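Local coordinates for lipoprotein (Clostridioides difficile, PDB 7RAG), which binds the CwlD amidase as the GerS lipoprotein and activates it allosterically during spore formation, at the interface of chains A and C and the interface of chains A and B. Coordinates in Å, arbitrary orientation; residue numbers count along the deposited sequence, not the author numbering. Chains: chain A/B, Lipoprotein; chain C, Germination-specific N-acetylmuramoyl-L-alanine amidase, Autolysin.

Chain A takes part in all three contacts. In contact 1 its strands 68-71, 75-80 and 85-90 meet helix 191-211 and C:Ser59 of the amidase, chain C. Contacts 2 and 3 both join it to chain B, the second lipoprotein copy, and each has a two-fold twin. Measured between the centres of their C-alpha atoms, contacts 1 and 2 are about 44 Å apart, contacts 1 and 3 about 32 Å, and contacts 2 and 3 about 50 Å. They share no residues, so amidase binding uses a surface separate from the lipoprotein pairing seen in this assembly of two lipoproteins and two amidases, which may not be the biological one.

Contact 1: the interface of chains A and C. Residues chain A 69, 78-79, 87, 89; chain C 59, 199, 202-203, 206.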
# COMPACT_ATOMS: atom_id res chain seq x y z
N ILE A 69 -5.75 0.92 12.67
CA ILE A 69 -5.98 0.00 11.57
C ILE A 69 -6.65 0.78 10.45
O ILE A 69 -7.65 1.47 10.69
CB ILE A 69 -6.85 -1.19 11.99
CG1 ILE A 69 -6.09 -2.07 12.98
CG2 ILE A 69 -7.24 -1.99 10.78
CD1 ILE A 69 -6.97 -3.12 13.66
N VAL A 78 -1.82 -1.91 9.68
CA VAL A 78 -1.91 -2.02 11.12
C VAL A 78 -0.68 -1.32 11.68
O VAL A 78 0.45 -1.70 11.35
CB VAL A 78 -2.01 -3.49 11.57
CG1 VAL A 78 -2.27 -3.61 13.05
CG2 VAL A 78 -3.09 -4.19 10.78
N LYS A 79 -0.89 -0.29 12.49
CA LYS A 79 0.18 0.62 12.86
C LYS A 79 0.33 0.69 14.37
O LYS A 79 -0.66 0.91 15.09
CB LYS A 79 -0.09 2.02 12.30
CG LYS A 79 0.16 2.14 10.80
CD LYS A 79 0.09 3.56 10.33
CE LYS A 79 0.29 3.64 8.82
NZ LYS A 79 -0.60 4.66 8.22
N VAL A 87 2.47 -2.65 9.47
CA VAL A 87 2.33 -3.95 8.84
C VAL A 87 1.18 -3.87 7.84
O VAL A 87 0.11 -3.32 8.13
CB VAL A 87 2.15 -5.09 9.87
CG1 VAL A 87 2.81 -4.71 11.18
CG2 VAL A 87 0.70 -5.44 10.06
N LEU A 89 -1.31 -6.07 5.40
CA LEU A 89 -1.97 -7.37 5.34
C LEU A 89 -2.97 -7.36 4.20
O LEU A 89 -3.49 -6.31 3.83
CB LEU A 89 -2.70 -7.70 6.64
CG LEU A 89 -1.92 -7.69 7.95
CD1 LEU A 89 -2.73 -8.35 9.02
CD2 LEU A 89 -0.62 -8.41 7.78
N SER C 59 -9.35 -4.84 17.98
CA SER C 59 -9.40 -5.23 16.56
C SER C 59 -10.63 -6.05 16.20
O SER C 59 -10.65 -6.66 15.12
CB SER C 59 -8.17 -6.05 16.20
OG SER C 59 -7.02 -5.25 16.18
N TRP C 199 2.44 -7.07 21.05
CA TRP C 199 2.35 -6.61 19.67
C TRP C 199 2.87 -7.67 18.70
O TRP C 199 2.23 -7.95 17.68
CB TRP C 199 3.13 -5.32 19.51
CG TRP C 199 3.08 -4.84 18.14
CD1 TRP C 199 4.06 -4.93 17.19
CD2 TRP C 199 1.95 -4.24 17.49
NE1 TRP C 199 3.61 -4.40 16.01
CE2 TRP C 199 2.32 -3.97 16.17
CE3 TRP C 199 0.67 -3.88 17.92
CZ2 TRP C 199 1.46 -3.37 15.26
CZ3 TRP C 199 -0.19 -3.29 17.02
CH2 TRP C 199 0.21 -3.04 15.71
N TYR C 202 0.34 -10.52 18.52
CA TYR C 202 -0.87 -10.06 17.85
C TYR C 202 -0.66 -9.99 16.34
O TYR C 202 -1.51 -10.45 15.56
CB TYR C 202 -1.28 -8.71 18.42
CG TYR C 202 -2.21 -7.87 17.59
CD1 TYR C 202 -3.56 -8.22 17.44
CD2 TYR C 202 -1.76 -6.70 16.99
CE1 TYR C 202 -4.42 -7.43 16.69
CE2 TYR C 202 -2.61 -5.91 16.23
CZ TYR C 202 -3.93 -6.28 16.09
OH TYR C 202 -4.76 -5.48 15.34
N ILE C 203 0.49 -9.47 15.92
CA ILE C 203 0.77 -9.41 14.49
C ILE C 203 0.92 -10.82 13.92
O ILE C 203 0.44 -11.11 12.82
CB ILE C 203 2.01 -8.54 14.22
CG1 ILE C 203 1.67 -7.07 14.46
CG2 ILE C 203 2.49 -8.70 12.79
CD1 ILE C 203 0.42 -6.62 13.72
N GLN C 206 -2.44 -12.16 13.38
CA GLN C 206 -3.11 -11.49 12.27
C GLN C 206 -2.61 -11.96 10.91
O GLN C 206 -3.39 -12.13 9.98
CB GLN C 206 -2.96 -9.98 12.41
CG GLN C 206 -3.72 -9.39 13.60
CD GLN C 206 -5.22 -9.28 13.36
OE1 GLN C 206 -5.86 -10.22 12.91
NE2 GLN C 206 -5.78 -8.11 13.66
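A:Val78 packs its CG1 methyl among C:Trp199, C:Tyr202 and C:Ile203 on helix 191-211 of the amidase. That methyl is 3.7 Å from C:Trp199 CH2, the far corner of the indole's six-membered ring, and 3.9 Å from C:Tyr202 CE2. With CG1 opposite the backbone nitrogen (chi1 -173°), A:Val78 sends this branch toward the helix. C:Ile203 lays CG1 against one indole face, 3.5 Å above the plane and toward the rim, supporting the indole from within chain C. Its outer methyl, CD1, meets A:Val87 tip to tip, 3.9 Å from CG2.

A:Ile69, on strand 68-71, brings its CD1 to 3.3 Å from C:Ser59 OG and also close to C:Tyr202 OH. These two hydroxyls are hydrogen-bonded to each other within chain C, OG to OH, at a rather short 2.4 Å. C:Ser59 directly follows helix 41-58, which begins at the zinc ligand C:Glu41; this is a possible route from the lipoprotein surface toward the active site, although the structure alone does not show it carrying the allosteric signal. At the other end, A:Leu89 crosses C:Gln206 at about a right angle, with its CD1 methyl 3.8 Å from C:Gln206 CB.

Contact 2: the interface of chains A and B. Residues chain A 31-33; chain B 163-164.
A:Val33 packs alongside B:Phe164, the two side chains pointing the same way from neighbouring antiparallel strands. Both valine methyls lie on one side of the phenyl plane, beneath the rim that runs from CD1 through CE1 to CZ. CG2 is 3.5 Å from B:Phe164 CE1, and CG1 reaches the same carbon at 3.7 Å, so both sit by the CE1 corner, CG1 toward CZ and CG2 toward CD1. The phenylalanine's CG stands opposite its own carbonyl carbon (chi1 -72°), which brings the ring over the valine.

The backbones are close too: the A:Glu32 carbonyl O is 3.3 Å from B:Phe164 CA, and the B:Arg163 carbonyl O is 3.4 Å from A:Val33 CA. These approaches accompany the antiparallel bridge that pairs A:Val33 with B:Phe164.

The patch is small, and away from this closely packed pair the fit is much looser. A:Val31 offers CG1 to B:Phe164 CD1 at 4.3 Å and buries little. The carboxylate and guanidinium side chains of A:Glu32 and B:Arg163 lead off in different directions, with the carboxylate on the strand face opposite the phenyl ring. As part of a two-fold interface, the bridge joins strand 24-33 of one lipoprotein to strand 164-169 of the other and may help hold the pair together.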
# COMPACT_ATOMS: atom_id res chain seq x y z
N VAL A 31 -3.28 7.43 -27.02
CA VAL A 31 -2.51 8.61 -26.67
C VAL A 31 -1.44 8.82 -27.73
O VAL A 31 -0.67 7.91 -28.02
CB VAL A 31 -1.87 8.48 -25.28
CG1 VAL A 31 -1.14 9.75 -24.94
CG2 VAL A 31 -2.92 8.14 -24.23
N GLU A 32 -1.39 10.03 -28.28
CA GLU A 32 -0.29 10.46 -29.13
C GLU A 32 0.60 11.43 -28.34
O GLU A 32 0.11 12.40 -27.75
CB GLU A 32 -0.81 11.13 -30.41
CG GLU A 32 0.31 11.49 -31.38
CD GLU A 32 -0.10 12.47 -32.49
OE1 GLU A 32 -0.51 13.62 -32.18
OE2 GLU A 32 0.03 12.11 -33.69
N VAL A 33 1.90 11.14 -28.31
CA VAL A 33 2.88 11.97 -27.62
C VAL A 33 3.84 12.51 -28.65
O VAL A 33 4.35 11.75 -29.48
CB VAL A 33 3.62 11.19 -26.52
CG1 VAL A 33 4.57 12.12 -25.76
CG2 VAL A 33 2.61 10.52 -25.57
N ARG B 163 0.93 18.52 -27.47
CA ARG B 163 2.00 17.60 -27.12
C ARG B 163 1.47 16.25 -26.70
O ARG B 163 2.15 15.24 -26.92
CB ARG B 163 2.85 18.18 -25.99
CG ARG B 163 3.54 19.44 -26.37
CD ARG B 163 4.18 19.25 -27.70
NE ARG B 163 5.12 20.31 -27.98
CZ ARG B 163 6.38 20.13 -28.32
NH1 ARG B 163 6.85 18.90 -28.46
NH2 ARG B 163 7.14 21.20 -28.55
N PHE B 164 0.30 16.20 -26.06
CA PHE B 164 -0.37 14.95 -25.73
C PHE B 164 -1.77 15.01 -26.28
O PHE B 164 -2.49 15.98 -26.02
CB PHE B 164 -0.46 14.71 -24.21
CG PHE B 164 0.82 14.35 -23.59
CD1 PHE B 164 1.16 13.02 -23.39
CD2 PHE B 164 1.71 15.36 -23.20
CE1 PHE B 164 2.39 12.70 -22.81
CE2 PHE B 164 2.92 15.04 -22.63
CZ PHE B 164 3.26 13.71 -22.43

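Contact 3: the interface of chains A and B. Residues chain A 108, 114, 116, 123, 125; chain B 12, 15-16.
The phenol ring of B:Tyr12 meets A:Met114 and A:Leu125 across the interface, and has different neighbours on its two faces. Toward one face, the selenium of selenomethionine A:Met114 lies near the hydroxyl end, 3.9 Å from B:Tyr12 CZ; the chain bends at its last torsion (chi3 -84°), so its methyl also comes near the phenol oxygen. Both methyls of A:Leu125 gather by the CD2-CE2 side of the ring, CD1 lying 3.9 Å from CE2. On the opposite face, B:Gln16 CG from the next turn of the same helix sits 3.9 Å above the plane, toward the rim.

The second flat group, B:Phe15, brings CE2 to 4.0 Å from A:Tyr108 CB, and A:Leu125 CD1 touches the same carbon, bridging the rings of B:Tyr12 and B:Phe15. A:Leu123 divides its branches: CD1 packs on B:Tyr12 CA at 3.7 Å, while CD2 meets B:Phe15 CB at 3.9 Å. A:Val116 is looser, its CG1 4.4 Å from B:Tyr12 CB.

At the far end of the phenol, B:Tyr12 OH can donate a hydrogen bond to the A:Tyr108 carbonyl O, 3.1 Å away. The amino-terminal helix 8-21 of chain B thus lies against strands 115-119 and 122-128 of chain A, with A:Tyr108 and A:Met114 contributing from loop segments.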
# COMPACT_ATOMS: atom_id res chain seq x y z
N TYR A 108 -26.08 -1.93 6.42
CA TYR A 108 -27.39 -1.34 6.66
C TYR A 108 -27.86 -0.48 5.50
O TYR A 108 -29.03 -0.08 5.48
CB TYR A 108 -27.35 -0.54 7.96
CG TYR A 108 -27.15 -1.46 9.12
CD1 TYR A 108 -28.21 -2.26 9.58
CD2 TYR A 108 -25.91 -1.60 9.73
CE1 TYR A 108 -28.04 -3.14 10.64
CE2 TYR A 108 -25.73 -2.48 10.80
CZ TYR A 108 -26.80 -3.25 11.25
OH TYR A 108 -26.61 -4.12 12.30
N MSE A 114 -33.83 -8.47 6.81
CA MSE A 114 -33.53 -7.48 7.84
C MSE A 114 -34.78 -7.05 8.64
O MSE A 114 -35.82 -6.79 8.04
CB MSE A 114 -32.88 -6.25 7.20
CG MSE A 114 -32.50 -5.16 8.20
SE MSE A 114 -31.91 -3.49 7.36
CE MSE A 114 -30.03 -3.93 7.02
N VAL A 116 -36.68 -4.26 10.74
CA VAL A 116 -36.73 -2.81 10.94
C VAL A 116 -37.87 -2.49 11.90
O VAL A 116 -38.99 -2.96 11.72
CB VAL A 116 -36.91 -2.06 9.60
CG1 VAL A 116 -36.73 -0.59 9.81
CG2 VAL A 116 -35.90 -2.54 8.59
N LEU A 123 -34.67 4.13 15.01
CA LEU A 123 -34.78 3.13 13.96
C LEU A 123 -33.87 1.97 14.36
O LEU A 123 -32.66 2.16 14.48
CB LEU A 123 -34.39 3.76 12.62
CG LEU A 123 -34.22 3.05 11.27
CD1 LEU A 123 -35.49 2.97 10.49
CD2 LEU A 123 -33.15 3.75 10.42
N LEU A 125 -32.36 -1.66 13.46
CA LEU A 125 -32.07 -2.49 12.30
C LEU A 125 -31.32 -3.73 12.76
O LEU A 125 -30.26 -3.62 13.37
CB LEU A 125 -31.22 -1.72 11.29
CG LEU A 125 -31.71 -0.32 10.94
CD1 LEU A 125 -30.81 0.27 9.87
CD2 LEU A 125 -33.15 -0.37 10.47
N TYR B 12 -36.37 4.74 7.32
CA TYR B 12 -35.31 3.85 6.86
C TYR B 12 -34.74 4.30 5.52
O TYR B 12 -33.52 4.27 5.32
CB TYR B 12 -35.84 2.42 6.76
CG TYR B 12 -34.81 1.46 6.24
CD1 TYR B 12 -34.99 0.78 5.05
CD2 TYR B 12 -33.62 1.25 6.93
CE1 TYR B 12 -34.04 -0.09 4.56
CE2 TYR B 12 -32.66 0.38 6.47
CZ TYR B 12 -32.87 -0.29 5.28
OH TYR B 12 -31.90 -1.16 4.81
N PHE B 15 -32.56 7.28 5.94
CA PHE B 15 -31.26 6.85 6.45
C PHE B 15 -30.39 6.29 5.33
O PHE B 15 -29.18 6.59 5.26
CB PHE B 15 -31.46 5.82 7.56
CG PHE B 15 -30.20 5.12 7.99
CD1 PHE B 15 -29.30 5.73 8.85
CD2 PHE B 15 -29.92 3.82 7.55
CE1 PHE B 15 -28.12 5.08 9.25
CE2 PHE B 15 -28.75 3.17 7.95
CZ PHE B 15 -27.85 3.80 8.80
N GLN B 16 -30.97 5.46 4.45
CA GLN B 16 -30.22 4.89 3.34
C GLN B 16 -29.67 5.99 2.43
O GLN B 16 -28.51 5.93 1.99
CB GLN B 16 -31.10 3.97 2.51
CG GLN B 16 -31.52 2.69 3.18
CD GLN B 16 -32.42 1.88 2.25
OE1 GLN B 16 -33.36 2.42 1.65
NE2 GLN B 16 -32.13 0.59 2.10